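Local coordinates for aldehyde dehydrogenase (Bartonella henselae, PDB 3I44), which probably oxidises aldehydes to the corresponding carboxylic acids with a nicotinamide coenzyme as hydride acceptor, as other members of the aldehyde dehydrogenase family do, at residues S452-V457 with G465-G470; N304-M309 with T432-S437; L167-N172 with T179-P184; A276-A281 with L412-E417. The protein carries 1 engineered substitution. One frame throughout, in Å; residues are numbered along the deposited sequence.

Contact 1: residues S452-V457 with G465-G470; sequences SGMVEV and GSYFGG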
loop_
_atom_site.group_PDB
_atom_site.type_symbol
_atom_site.label_atom_id
_atom_site.label_comp_id
_atom_site.label_asym_id
_atom_site.label_seq_id
_atom_site.Cartn_x
_atom_site.Cartn_y
_atom_site.Cartn_z
ATOM N N SER A 452 -2.093 -1.091 -17.573
ATOM C CA SER A 452 -3.122 -0.365 -16.862
ATOM C C SER A 452 -3.786 -1.262 -15.818
ATOM O O SER A 452 -3.708 -2.488 -15.887
ATOM C CB SER A 452 -4.161 0.211 -17.840
ATOM O OG SER A 452 -4.652 -0.765 -18.757
ATOM N N GLY A 453 -4.431 -0.649 -14.850
ATOM C CA GLY A 453 -5.222 -1.384 -13.873
ATOM C C GLY A 453 -6.491 -1.966 -14.446
ATOM O O GLY A 453 -6.995 -2.960 -13.918
ATOM N N MET A 454 -7.038 -1.322 -15.489
ATOM C CA MET A 454 -8.293 -1.751 -16.139
ATOM C C MET A 454 -8.165 -1.727 -17.650
ATOM O O MET A 454 -7.427 -0.905 -18.219
ATOM C CB MET A 454 -9.459 -0.853 -15.714
ATOM C CG MET A 454 -9.772 -0.908 -14.236
ATOM S SD MET A 454 -10.939 0.270 -13.600
ATOM C CE MET A 454 -9.949 1.804 -13.730
ATOM N N VAL A 455 -8.867 -2.649 -18.303
ATOM C CA VAL A 455 -8.899 -2.685 -19.773
ATOM C C VAL A 455 -10.351 -2.961 -20.136
ATOM O O VAL A 455 -10.903 -3.965 -19.710
ATOM C CB VAL A 455 -7.961 -3.728 -20.356
ATOM C CG1 VAL A 455 -7.976 -3.756 -21.919
ATOM C CG2 VAL A 455 -6.530 -3.495 -19.898
ATOM N N GLU A 456 -10.972 -2.038 -20.873
ATOM C CA GLU A 456 -12.320 -2.259 -21.454
ATOM C C GLU A 456 -12.225 -2.633 -22.932
ATOM O O GLU A 456 -11.754 -1.837 -23.763
ATOM C CB GLU A 456 -13.216 -1.042 -21.271
ATOM C CG GLU A 456 -13.457 -0.744 -19.782
ATOM C CD GLU A 456 -14.465 0.366 -19.524
ATOM O OE1 GLU A 456 -15.257 0.707 -20.448
ATOM O OE2 GLU A 456 -14.422 0.878 -18.377
ATOM N N VAL A 457 -12.685 -3.841 -23.244
ATOM C CA VAL A 457 -12.658 -4.378 -24.617
ATOM C C VAL A 457 -14.022 -4.275 -25.275
ATOM O O VAL A 457 -15.054 -4.710 -24.708
ATOM C CB VAL A 457 -12.205 -5.872 -24.606
ATOM C CG1 VAL A 457 -12.153 -6.519 -26.055
ATOM C CG2 VAL A 457 -10.851 -5.986 -23.943
ATOM N N GLY A 465 -19.302 -4.863 -8.846
ATOM C CA GLY A 465 -18.470 -5.617 -7.898
ATOM C C GLY A 465 -17.005 -5.780 -8.279
ATOM O O GLY A 465 -16.199 -6.196 -7.445
ATOM N N SER A 466 -16.663 -5.519 -9.538
ATOM C CA SER A 466 -15.277 -5.366 -9.932
ATOM C C SER A 466 -14.693 -4.155 -9.203
ATOM O O SER A 466 -15.402 -3.257 -8.803
ATOM C CB SER A 466 -15.167 -5.143 -11.443
ATOM O OG SER A 466 -13.815 -4.892 -11.867
ATOM N N TYR A 467 -13.382 -4.128 -9.064
ATOM C CA TYR A 467 -12.716 -2.923 -8.575
ATOM C C TYR A 467 -12.605 -1.846 -9.631
ATOM O O TYR A 467 -12.683 -2.117 -10.843
ATOM C CB TYR A 467 -11.322 -3.247 -8.070
ATOM C CG TYR A 467 -10.269 -3.624 -9.087
ATOM C CD1 TYR A 467 -9.710 -2.681 -9.953
ATOM C CD2 TYR A 467 -9.752 -4.911 -9.122
ATOM C CE1 TYR A 467 -8.687 -3.020 -10.826
ATOM C CE2 TYR A 467 -8.714 -5.259 -9.983
ATOM C CZ TYR A 467 -8.194 -4.313 -10.831
ATOM O OH TYR A 467 -7.189 -4.673 -11.652
ATOM N N PHE A 468 -12.376 -0.637 -9.147
ATOM C CA PHE A 468 -11.954 0.461 -9.961
ATOM C C PHE A 468 -10.619 0.998 -9.427
ATOM O O PHE A 468 -10.521 1.403 -8.258
ATOM C CB PHE A 468 -13.006 1.578 -9.943
ATOM C CG PHE A 468 -12.717 2.694 -10.929
ATOM C CD1 PHE A 468 -13.382 2.744 -12.154
ATOM C CD2 PHE A 468 -11.776 3.674 -10.643
ATOM C CE1 PHE A 468 -13.113 3.765 -13.067
ATOM C CE2 PHE A 468 -11.502 4.693 -11.549
ATOM C CZ PHE A 468 -12.164 4.743 -12.750
ATOM N N GLY A 469 -9.606 1.024 -10.294
ATOM C CA GLY A 469 -8.336 1.577 -9.931
ATOM C C GLY A 469 -7.265 1.294 -10.923
ATOM O O GLY A 469 -7.461 0.484 -11.836
ATOM N N GLY A 470 -6.117 1.944 -10.728
ATOM C CA GLY A 470 -5.044 1.937 -11.737
ATOM C C GLY A 470 -3.746 1.320 -11.262
ATOM O O GLY A 470 -3.724 0.544 -10.291
#
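Met454 reaches from the start of strand 454-457 to the loop residues Tyr467, Phe468 and Gly469. From CB the chain runs out to the loop, with CG anti to the carbonyl carbon (chi1 -63°). Met454 CG lies 4.2 Å from Tyr467 CE1. Met454 CG is also 3.6 Å from Gly469 O. Met454 SD comes next and accepts a weak hydrogen bond from Gly469 N, 3.6 Å away. The same sulfur stands over a face of the Phe468 ring, a Met-aromatic contact. At chi3 the chain bends (-70°). The bend places Met454 CE almost on the ring normal, 3.7 Å from the Phe468 centroid, as a CH-pi contact. Met454 CE also comes 3.4 Å from Gly469 O, a buried carbonyl oxygen that has no polar partner. Strand 454-457 is the last strand of its sheet within this chain. At Met454 and Val455 it pairs in parallel with a strand of the second subunit, so the sheet runs on across the dimer interface. A second, stronger bond ties the loop to the residue just before the strand. Tyr467 OH donates to Gly453 O at 2.8 Å, lying in the carbonyl plane. The Tyr467 ring presents its edge to that oxygen and makes a cation-pi contact with Arg478. Beside this bond the two backbones come close, with Gly453 CA 4.0 Å from Gly470 CA. Gly453 CA also makes a CA-H...O contact with Gly469 O.

Contact 2: residues N304-M309 with T432-S437; sequences NAPTRM and TNYIQS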
loop_
_atom_site.group_PDB
_atom_site.type_symbol
_atom_site.label_atom_id
_atom_site.label_comp_id
_atom_site.label_asym_id
_atom_site.label_seq_id
_atom_site.Cartn_x
_atom_site.Cartn_y
_atom_site.Cartn_z
ATOM N N ASN A 304 -10.551 8.296 -16.213
ATOM C CA ASN A 304 -10.329 7.160 -17.128
ATOM C C ASN A 304 -10.758 7.382 -18.585
ATOM O O ASN A 304 -10.764 6.431 -19.391
ATOM C CB ASN A 304 -11.020 5.896 -16.567
ATOM C CG ASN A 304 -12.538 5.940 -16.696
ATOM O OD1 ASN A 304 -13.153 7.027 -16.829
ATOM N ND2 ASN A 304 -13.162 4.772 -16.601
ATOM N N ALA A 305 -11.087 8.619 -18.951
ATOM C CA ALA A 305 -11.621 8.887 -20.301
ATOM C C ALA A 305 -10.607 8.452 -21.336
ATOM O O ALA A 305 -9.398 8.585 -21.104
ATOM C CB ALA A 305 -11.965 10.376 -20.508
ATOM N N PRO A 306 -11.080 7.924 -22.477
ATOM C CA PRO A 306 -10.208 7.482 -23.558
ATOM C C PRO A 306 -9.793 8.680 -24.435
ATOM O O PRO A 306 -10.406 8.974 -25.473
ATOM C CB PRO A 306 -11.086 6.486 -24.317
ATOM C CG PRO A 306 -12.459 7.027 -24.158
ATOM C CD PRO A 306 -12.489 7.576 -22.746
ATOM N N THR A 307 -8.722 9.335 -24.025
ATOM C CA THR A 307 -8.315 10.606 -24.603
ATOM C C THR A 307 -7.249 10.506 -25.696
ATOM O O THR A 307 -7.036 11.472 -26.411
ATOM C CB THR A 307 -7.888 11.592 -23.482
ATOM O OG1 THR A 307 -6.867 11.006 -22.654
ATOM C CG2 THR A 307 -9.083 11.910 -22.589
ATOM N N ARG A 308 -6.600 9.358 -25.842
ATOM C CA ARG A 308 -5.650 9.121 -26.935
ATOM C C ARG A 308 -6.201 8.004 -27.804
ATOM O O ARG A 308 -6.212 6.829 -27.404
ATOM C CB ARG A 308 -4.267 8.735 -26.430
ATOM C CG ARG A 308 -3.564 9.843 -25.637
ATOM C CD ARG A 308 -2.214 9.340 -25.150
ATOM N NE ARG A 308 -2.359 8.235 -24.192
ATOM C CZ ARG A 308 -1.548 7.182 -24.095
ATOM N NH1 ARG A 308 -0.505 7.043 -24.898
ATOM N NH2 ARG A 308 -1.815 6.224 -23.206
ATOM N N MET A 309 -6.689 8.363 -28.985
ATOM C CA MET A 309 -7.253 7.370 -29.882
ATOM C C MET A 309 -6.184 6.953 -30.867
ATOM O O MET A 309 -5.744 7.772 -31.700
ATOM C CB MET A 309 -8.480 7.923 -30.582
ATOM C CG MET A 309 -9.261 6.876 -31.412
ATOM S SD MET A 309 -10.724 7.560 -32.271
ATOM C CE MET A 309 -11.974 7.624 -31.006
ATOM N N THR A 432 -7.435 3.251 -17.130
ATOM C CA THR A 432 -8.155 2.384 -18.098
ATOM C C THR A 432 -7.599 2.584 -19.476
ATOM O O THR A 432 -7.503 3.725 -19.948
ATOM C CB THR A 432 -9.659 2.705 -18.171
ATOM O OG1 THR A 432 -10.234 2.656 -16.861
ATOM C CG2 THR A 432 -10.383 1.695 -19.050
ATOM N N ASN A 433 -7.241 1.493 -20.140
ATOM C CA ASN A 433 -6.990 1.498 -21.562
ATOM C C ASN A 433 -8.137 0.731 -22.244
ATOM O O ASN A 433 -8.802 -0.097 -21.603
ATOM C CB ASN A 433 -5.656 0.824 -21.874
ATOM C CG ASN A 433 -4.447 1.732 -21.605
ATOM O OD1 ASN A 433 -4.480 2.909 -21.926
ATOM N ND2 ASN A 433 -3.369 1.167 -21.045
ATOM N N TYR A 434 -8.328 0.993 -23.542
ATOM C CA TYR A 434 -9.476 0.534 -24.315
ATOM C C TYR A 434 -8.978 -0.094 -25.623
ATOM O O TYR A 434 -7.999 0.375 -26.248
ATOM C CB TYR A 434 -10.428 1.699 -24.615
ATOM C CG TYR A 434 -10.949 2.426 -23.387
ATOM C CD1 TYR A 434 -12.241 2.213 -22.935
ATOM C CD2 TYR A 434 -10.144 3.332 -22.675
ATOM C CE1 TYR A 434 -12.737 2.872 -21.788
ATOM C CE2 TYR A 434 -10.629 3.986 -21.554
ATOM C CZ TYR A 434 -11.932 3.747 -21.106
ATOM O OH TYR A 434 -12.450 4.385 -19.993
ATOM N N ILE A 435 -9.640 -1.163 -26.050
ATOM C CA ILE A 435 -9.230 -1.891 -27.291
ATOM C C ILE A 435 -10.481 -2.231 -28.051
ATOM O O ILE A 435 -11.432 -2.776 -27.467
ATOM C CB ILE A 435 -8.502 -3.202 -26.985
ATOM C CG1 ILE A 435 -7.270 -2.967 -26.095
ATOM C CG2 ILE A 435 -8.072 -3.951 -28.288
ATOM C CD1 ILE A 435 -6.720 -4.259 -25.444
ATOM N N GLN A 436 -10.508 -1.879 -29.344
ATOM C CA GLN A 436 -11.604 -2.235 -30.224
ATOM C C GLN A 436 -11.122 -3.092 -31.379
ATOM O O GLN A 436 -10.352 -2.626 -32.242
ATOM C CB GLN A 436 -12.310 -0.990 -30.753
ATOM C CG GLN A 436 -12.361 0.170 -29.781
ATOM C CD GLN A 436 -13.065 -0.127 -28.456
ATOM O OE1 GLN A 436 -14.109 -0.798 -28.392
ATOM N NE2 GLN A 436 -12.518 0.457 -27.383
ATOM N N SER A 437 -11.544 -4.361 -31.378
ATOM C CA SER A 437 -11.306 -5.270 -32.505
ATOM C C SER A 437 -12.245 -6.468 -32.433
ATOM O O SER A 437 -12.533 -6.991 -31.346
ATOM C CB SER A 437 -9.867 -5.777 -32.505
ATOM O OG SER A 437 -9.677 -6.871 -33.407
HETATM O O HOH W 1 -12.585 1.468 -16.600
#
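Asn304 starts the contact by laying its side chain beside that of Thr432, both pointing the same way. Asn304 CB is 3.3 Å from Thr432 OG1. A water joins the two ends: it sits 2.6 Å from Thr432 OG1 and takes a weak, long bond from Asn304 ND2. The backbone of Asn304 is held more firmly. Tyr434 OH donates to Asn304 O at 2.7 Å, approaching from above the carbonyl plane rather than along a lone pair. The oxygen itself lies at the edge of the tyrosine ring. After Ala305 comes Pro306, the centre of an inverse gamma turn. Pro306 CB rests over one face of the Tyr434 ring in a CH-pi contact, 4.0 Å from the centroid. Thr432 CG2 lies over the opposite face, so the ring is held between the turn and its own strand. Further on, the Arg308 guanidinium approaches Asn433 but bonds to Lys274 O, Leu423 O and Ala424 O. Asn433 OD1 instead accepts from Ala276 N. Strand 276-279 runs between strands 308-312 and 432-436 in the sheet. His294 of helix 287-296 touches both Pro306 and Tyr434, and strand 454-457 flanks strand 432-436 on the other side.

Contact 3: residues L167-N172 with T179-P184; sequences LITPWN and TLKVIP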
loop_
_atom_site.group_PDB
_atom_site.type_symbol
_atom_site.label_atom_id
_atom_site.label_comp_id
_atom_site.label_asym_id
_atom_site.label_seq_id
_atom_site.Cartn_x
_atom_site.Cartn_y
_atom_site.Cartn_z
ATOM N N LEU A 167 -10.928 10.764 4.446
ATOM C CA LEU A 167 -11.502 10.592 3.116
ATOM C C LEU A 167 -11.501 11.918 2.398
ATOM O O LEU A 167 -12.020 12.892 2.919
ATOM C CB LEU A 167 -12.931 10.043 3.206
ATOM C CG LEU A 167 -13.174 8.792 4.076
ATOM C CD1 LEU A 167 -14.616 8.307 3.981
ATOM C CD2 LEU A 167 -12.187 7.649 3.656
ATOM N N ILE A 168 -10.939 11.956 1.186
ATOM C CA ILE A 168 -10.845 13.209 0.426
ATOM C C ILE A 168 -11.309 12.977 -0.990
ATOM O O ILE A 168 -10.805 12.075 -1.671
ATOM C CB ILE A 168 -9.411 13.791 0.409
ATOM C CG1 ILE A 168 -8.966 14.157 1.818
ATOM C CG2 ILE A 168 -9.307 15.022 -0.552
ATOM C CD1 ILE A 168 -7.463 14.501 1.930
ATOM N N THR A 169 -12.315 13.751 -1.406
ATOM C CA THR A 169 -12.984 13.477 -2.669
ATOM C C THR A 169 -12.951 14.717 -3.567
ATOM O O THR A 169 -12.891 15.832 -3.073
ATOM C CB THR A 169 -14.437 13.064 -2.424
ATOM O OG1 THR A 169 -15.074 14.049 -1.621
ATOM C CG2 THR A 169 -14.529 11.710 -1.706
ATOM N N PRO A 170 -13.040 14.527 -4.887
ATOM C CA PRO A 170 -12.975 15.636 -5.825
ATOM C C PRO A 170 -14.377 16.072 -6.310
ATOM O O PRO A 170 -15.396 15.669 -5.721
ATOM C CB PRO A 170 -12.145 15.033 -6.949
ATOM C CG PRO A 170 -12.624 13.618 -6.995
ATOM C CD PRO A 170 -13.098 13.248 -5.609
ATOM N N TRP A 171 -14.404 16.868 -7.388
ATOM C CA TRP A 171 -15.619 17.538 -7.900
ATOM C C TRP A 171 -16.229 16.925 -9.157
ATOM O O TRP A 171 -17.316 17.321 -9.554
ATOM C CB TRP A 171 -15.283 19.019 -8.212
ATOM C CG TRP A 171 -14.034 19.149 -9.006
ATOM C CD1 TRP A 171 -12.772 19.330 -8.523
ATOM C CD2 TRP A 171 -13.898 19.005 -10.423
ATOM N NE1 TRP A 171 -11.873 19.365 -9.551
ATOM C CE2 TRP A 171 -12.536 19.167 -10.731
ATOM C CE3 TRP A 171 -14.805 18.800 -11.466
ATOM C CZ2 TRP A 171 -12.057 19.119 -12.027
ATOM C CZ3 TRP A 171 -14.341 18.748 -12.738
ATOM C CH2 TRP A 171 -12.974 18.907 -13.021
ATOM N N ASN A 172 -15.511 16.035 -9.831
ATOM C CA ASN A 172 -15.906 15.600 -11.158
ATOM C C ASN A 172 -16.974 14.509 -11.206
ATOM O O ASN A 172 -17.777 14.508 -12.123
ATOM C CB ASN A 172 -14.695 15.226 -12.024
ATOM C CG ASN A 172 -13.910 14.038 -11.494
ATOM O OD1 ASN A 172 -13.706 13.909 -10.291
ATOM N ND2 ASN A 172 -13.426 13.191 -12.394
ATOM N N THR A 179 -19.441 7.740 -2.341
ATOM C CA THR A 179 -19.997 6.430 -2.004
ATOM C C THR A 179 -18.942 5.334 -2.016
ATOM O O THR A 179 -18.955 4.483 -1.151
ATOM C CB THR A 179 -21.206 6.026 -2.893
ATOM O OG1 THR A 179 -20.831 5.981 -4.275
ATOM C CG2 THR A 179 -22.350 6.984 -2.720
ATOM N N LEU A 180 -18.020 5.385 -2.967
ATOM C CA LEU A 180 -16.892 4.445 -3.015
ATOM C C LEU A 180 -16.019 4.470 -1.755
ATOM O O LEU A 180 -15.350 3.487 -1.485
ATOM C CB LEU A 180 -16.022 4.672 -4.243
ATOM C CG LEU A 180 -16.578 4.089 -5.554
ATOM C CD1 LEU A 180 -15.666 4.536 -6.725
ATOM C CD2 LEU A 180 -16.817 2.534 -5.545
ATOM N N LYS A 181 -16.027 5.559 -0.990
ATOM C CA LYS A 181 -15.207 5.630 0.193
ATOM C C LYS A 181 -15.995 5.442 1.475
ATOM O O LYS A 181 -15.568 4.700 2.319
ATOM C CB LYS A 181 -14.454 6.959 0.236
ATOM C CG LYS A 181 -13.477 7.107 -0.937
ATOM C CD LYS A 181 -12.636 8.376 -0.762
ATOM C CE LYS A 181 -11.914 8.716 -2.039
ATOM N NZ LYS A 181 -10.832 7.712 -2.389
ATOM N N VAL A 182 -17.133 6.111 1.620
ATOM C CA VAL A 182 -17.821 6.133 2.911
ATOM C C VAL A 182 -18.500 4.786 3.215
ATOM O O VAL A 182 -18.503 4.338 4.347
ATOM C CB VAL A 182 -18.884 7.244 2.962
ATOM C CG1 VAL A 182 -19.749 7.090 4.193
ATOM C CG2 VAL A 182 -18.209 8.635 2.912
ATOM N N ILE A 183 -19.112 4.172 2.206
ATOM C CA ILE A 183 -19.829 2.911 2.398
ATOM C C ILE A 183 -18.912 1.771 2.835
ATOM O O ILE A 183 -19.234 1.107 3.787
ATOM C CB ILE A 183 -20.687 2.527 1.156
ATOM C CG1 ILE A 183 -21.701 3.635 0.859
ATOM C CG2 ILE A 183 -21.358 1.163 1.348
ATOM C CD1 ILE A 183 -22.745 3.953 1.995
ATOM N N PRO A 184 -17.772 1.520 2.152
ATOM C CA PRO A 184 -16.961 0.387 2.650
ATOM C C PRO A 184 -16.323 0.678 4.029
ATOM O O PRO A 184 -16.114 -0.254 4.822
ATOM C CB PRO A 184 -15.911 0.172 1.543
ATOM C CG PRO A 184 -15.868 1.455 0.790
ATOM C CD PRO A 184 -17.272 2.018 0.862
#
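Leu167 at the end of strand 156-168 packs on Lys181 and Val182 of helix 174-188, the first two elements of a beta-alpha-beta unit that strand 191-195 completes. Leu167 CD1 touches Val182 CG2 at 3.8 Å, the two side chains crossing at about a right angle. Leu167 CD1 is also 4.0 Å from Lys181 CB, and CD2 of the leucine lies close to that carbon too. From there the lysine runs back past the leucine in the opposite direction. Its chain is extended through chi3 and travels along the strand end. Lys181 CD passes Thr169 CG2 at 3.9 Å. Lys181 CE comes 3.6 Å from Ile168 O. Strand 156-168 lies between the parallel strands 191-195 and 243-247, a Rossmann-like layout that in this family forms the coenzyme-binding domain. The lysine bridges toward the second of these neighbours. At chi4 it turns (-68°), and the turn carries NZ off the line of the chain. There NZ bonds to Ser245 OG and Thr247 OG1 and makes a salt bridge with Glu479. One acid and two hydroxyls thus surround the buried NZ. Ile168 bonds through its backbone to Ser245 and Thr247. On the side of strand 191-195, Met192 touches both Leu167 and Val182, while Leu194 touches Leu167 and Thr169.

Contact 4: residues A276-A281 with L412-E417; sequences ANIIFA and LPFNTE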
loop_
_atom_site.group_PDB
_atom_site.type_symbol
_atom_site.label_atom_id
_atom_site.label_comp_id
_atom_site.label_asym_id
_atom_site.label_seq_id
_atom_site.Cartn_x
_atom_site.Cartn_y
_atom_site.Cartn_z
ATOM N N ALA A 276 -5.402 5.266 -23.446
ATOM C CA ALA A 276 -5.343 4.955 -24.857
ATOM C C ALA A 276 -6.568 4.104 -25.264
ATOM O O ALA A 276 -7.009 3.229 -24.508
ATOM C CB ALA A 276 -4.095 4.233 -25.151
ATOM N N ASN A 277 -7.118 4.400 -26.448
ATOM C CA ASN A 277 -8.195 3.631 -27.103
ATOM C C ASN A 277 -7.658 3.142 -28.444
ATOM O O ASN A 277 -7.571 3.928 -29.421
ATOM C CB ASN A 277 -9.432 4.502 -27.323
ATOM C CG ASN A 277 -10.661 3.700 -27.797
ATOM O OD1 ASN A 277 -10.590 2.487 -27.978
ATOM N ND2 ASN A 277 -11.795 4.394 -27.975
ATOM N N ILE A 278 -7.277 1.859 -28.474
ATOM C CA ILE A 278 -6.703 1.232 -29.636
ATOM C C ILE A 278 -7.809 0.656 -30.505
ATOM O O ILE A 278 -8.500 -0.312 -30.124
ATOM C CB ILE A 278 -5.717 0.125 -29.276
ATOM C CG1 ILE A 278 -4.566 0.676 -28.439
ATOM C CG2 ILE A 278 -5.210 -0.556 -30.547
ATOM C CD1 ILE A 278 -3.658 -0.436 -27.768
ATOM N N ILE A 279 -7.977 1.263 -31.678
ATOM C CA ILE A 279 -9.076 0.899 -32.606
ATOM C C ILE A 279 -8.477 0.322 -33.880
ATOM O O ILE A 279 -7.780 0.998 -34.635
ATOM C CB ILE A 279 -9.980 2.078 -32.925
ATOM C CG1 ILE A 279 -10.461 2.712 -31.609
ATOM C CG2 ILE A 279 -11.171 1.642 -33.811
ATOM C CD1 ILE A 279 -11.487 3.820 -31.774
ATOM N N PHE A 280 -8.707 -0.966 -34.064
ATOM C CA PHE A 280 -8.261 -1.673 -35.247
ATOM C C PHE A 280 -9.265 -1.514 -36.376
ATOM O O PHE A 280 -10.431 -1.206 -36.140
ATOM C CB PHE A 280 -8.047 -3.156 -34.939
ATOM C CG PHE A 280 -6.815 -3.428 -34.142
ATOM C CD1 PHE A 280 -5.586 -3.592 -34.778
ATOM C CD2 PHE A 280 -6.865 -3.491 -32.750
ATOM C CE1 PHE A 280 -4.452 -3.841 -34.059
ATOM C CE2 PHE A 280 -5.715 -3.722 -32.014
ATOM C CZ PHE A 280 -4.508 -3.917 -32.664
ATOM N N ALA A 281 -8.783 -1.726 -37.610
ATOM C CA ALA A 281 -9.636 -1.682 -38.820
ATOM C C ALA A 281 -10.834 -2.656 -38.747
ATOM O O ALA A 281 -11.870 -2.450 -39.383
ATOM C CB ALA A 281 -8.783 -1.946 -40.095
ATOM N N LEU A 412 -4.006 9.661 -33.500
ATOM C CA LEU A 412 -2.806 9.362 -34.254
ATOM C C LEU A 412 -2.890 7.918 -34.774
ATOM O O LEU A 412 -3.630 7.106 -34.226
ATOM C CB LEU A 412 -1.572 9.543 -33.395
ATOM C CG LEU A 412 -1.549 8.905 -32.006
ATOM C CD1 LEU A 412 -0.109 8.666 -31.647
ATOM C CD2 LEU A 412 -2.267 9.785 -30.904
ATOM N N PRO A 413 -2.166 7.607 -35.855
ATOM C CA PRO A 413 -2.218 6.267 -36.436
ATOM C C PRO A 413 -1.148 5.327 -35.920
ATOM O O PRO A 413 -0.149 5.762 -35.338
ATOM C CB PRO A 413 -1.971 6.533 -37.921
ATOM C CG PRO A 413 -0.981 7.656 -37.904
ATOM C CD PRO A 413 -1.373 8.527 -36.690
ATOM N N PHE A 414 -1.372 4.032 -36.115
ATOM C CA PHE A 414 -0.312 3.047 -35.942
ATOM C C PHE A 414 -0.346 2.068 -37.099
ATOM O O PHE A 414 -1.368 1.926 -37.758
ATOM C CB PHE A 414 -0.413 2.312 -34.604
ATOM C CG PHE A 414 -1.589 1.396 -34.491
ATOM C CD1 PHE A 414 -1.503 0.067 -34.926
ATOM C CD2 PHE A 414 -2.783 1.846 -33.951
ATOM C CE1 PHE A 414 -2.600 -0.786 -34.820
ATOM C CE2 PHE A 414 -3.879 0.999 -33.838
ATOM C CZ PHE A 414 -3.785 -0.319 -34.260
ATOM N N ASN A 415 0.777 1.385 -37.301
ATOM C CA ASN A 415 0.927 0.415 -38.374
ATOM C C ASN A 415 1.036 -1.027 -37.920
ATOM O O ASN A 415 0.581 -1.909 -38.630
ATOM C CB ASN A 415 2.137 0.784 -39.218
ATOM C CG ASN A 415 1.924 2.077 -39.981
ATOM O OD1 ASN A 415 1.071 2.151 -40.870
ATOM N ND2 ASN A 415 2.677 3.115 -39.613
ATOM N N THR A 416 1.621 -1.282 -36.753
ATOM C CA THR A 416 1.712 -2.642 -36.246
ATOM C C THR A 416 1.167 -2.768 -34.823
ATOM O O THR A 416 1.007 -1.763 -34.090
ATOM C CB THR A 416 3.163 -3.118 -36.206
ATOM O OG1 THR A 416 3.884 -2.291 -35.291
ATOM C CG2 THR A 416 3.821 -3.075 -37.592
ATOM N N GLU A 417 0.908 -4.007 -34.413
ATOM C CA GLU A 417 0.438 -4.250 -33.051
ATOM C C GLU A 417 1.463 -3.710 -32.042
ATOM O O GLU A 417 1.079 -3.031 -31.086
ATOM C CB GLU A 417 0.166 -5.741 -32.800
ATOM C CG GLU A 417 -1.014 -6.275 -33.564
ATOM C CD GLU A 417 -1.325 -7.737 -33.234
ATOM O OE1 GLU A 417 -0.818 -8.280 -32.234
ATOM O OE2 GLU A 417 -2.095 -8.344 -33.990
#
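Glu417 OE2 makes a salt bridge with Arg445, while the aliphatic part of the same side chain lies by Phe280. Glu417 CG is 4.2 Å from Phe280 CE1, oblique to the ring. The polar end of Glu417 is thus turned to helix 440-449, and only its carbon part serves the contact between the two segments. Most of the contact is made by a pair of rings. Phe414 turns an edge to a face of Phe280 in an offset edge-to-face stack. The planes stand at 80° and the centroids are 5.2 Å apart. The leading atom is Phe414 CZ, 3.6 Å from Phe280 CE1 and placed toward the rim of the Phe280 ring. The Phe414 side chain leaves its strand with CG between the backbone N and the carbonyl carbon (chi1 69°), which sends the ring across to strand 276-279. There Phe414 CE2 meets Ile278 CG2 at 3.9 Å. Phe414 CE2 also comes 4.0 Å from Ile279 O, oblique to the ring. Just past Phe414 the chain turns into helix 417-425, where Thr416 is the N-cap and its OG1 bonds to Glu419 N. Strands 276-279 and 408-414 are not direct neighbours: strand 308-312 runs between them. Ala420 of helix 417-425 touches Phe414, and Ala424 touches Ile278. Helix 440-449 adds Ile446 on Ile278 and Lys442 on Phe280.

From the N terminus, contact 3 comes first and closes a short loop in the beta-alpha-beta unit. It stays apart from the others, in a different sheet. Contact 4 opens next at 276-281, and contact 2 opens at 304-309 before contact 4 closes at 412-417. Contact 2 then closes at 432-437, so these two long loops cross. They touch directly: Arg308 O bonds to Asn277 N, and Gln436 N to Ile278 O. Both link strands that are one strand apart in the same sheet: 308-312 with 432-436, and 276-279 with 408-414. Contact 1 opens and closes last. Its strand 454-457 pairs with strand 432-436 of contact 2 and brings that sheet to the subunit interface.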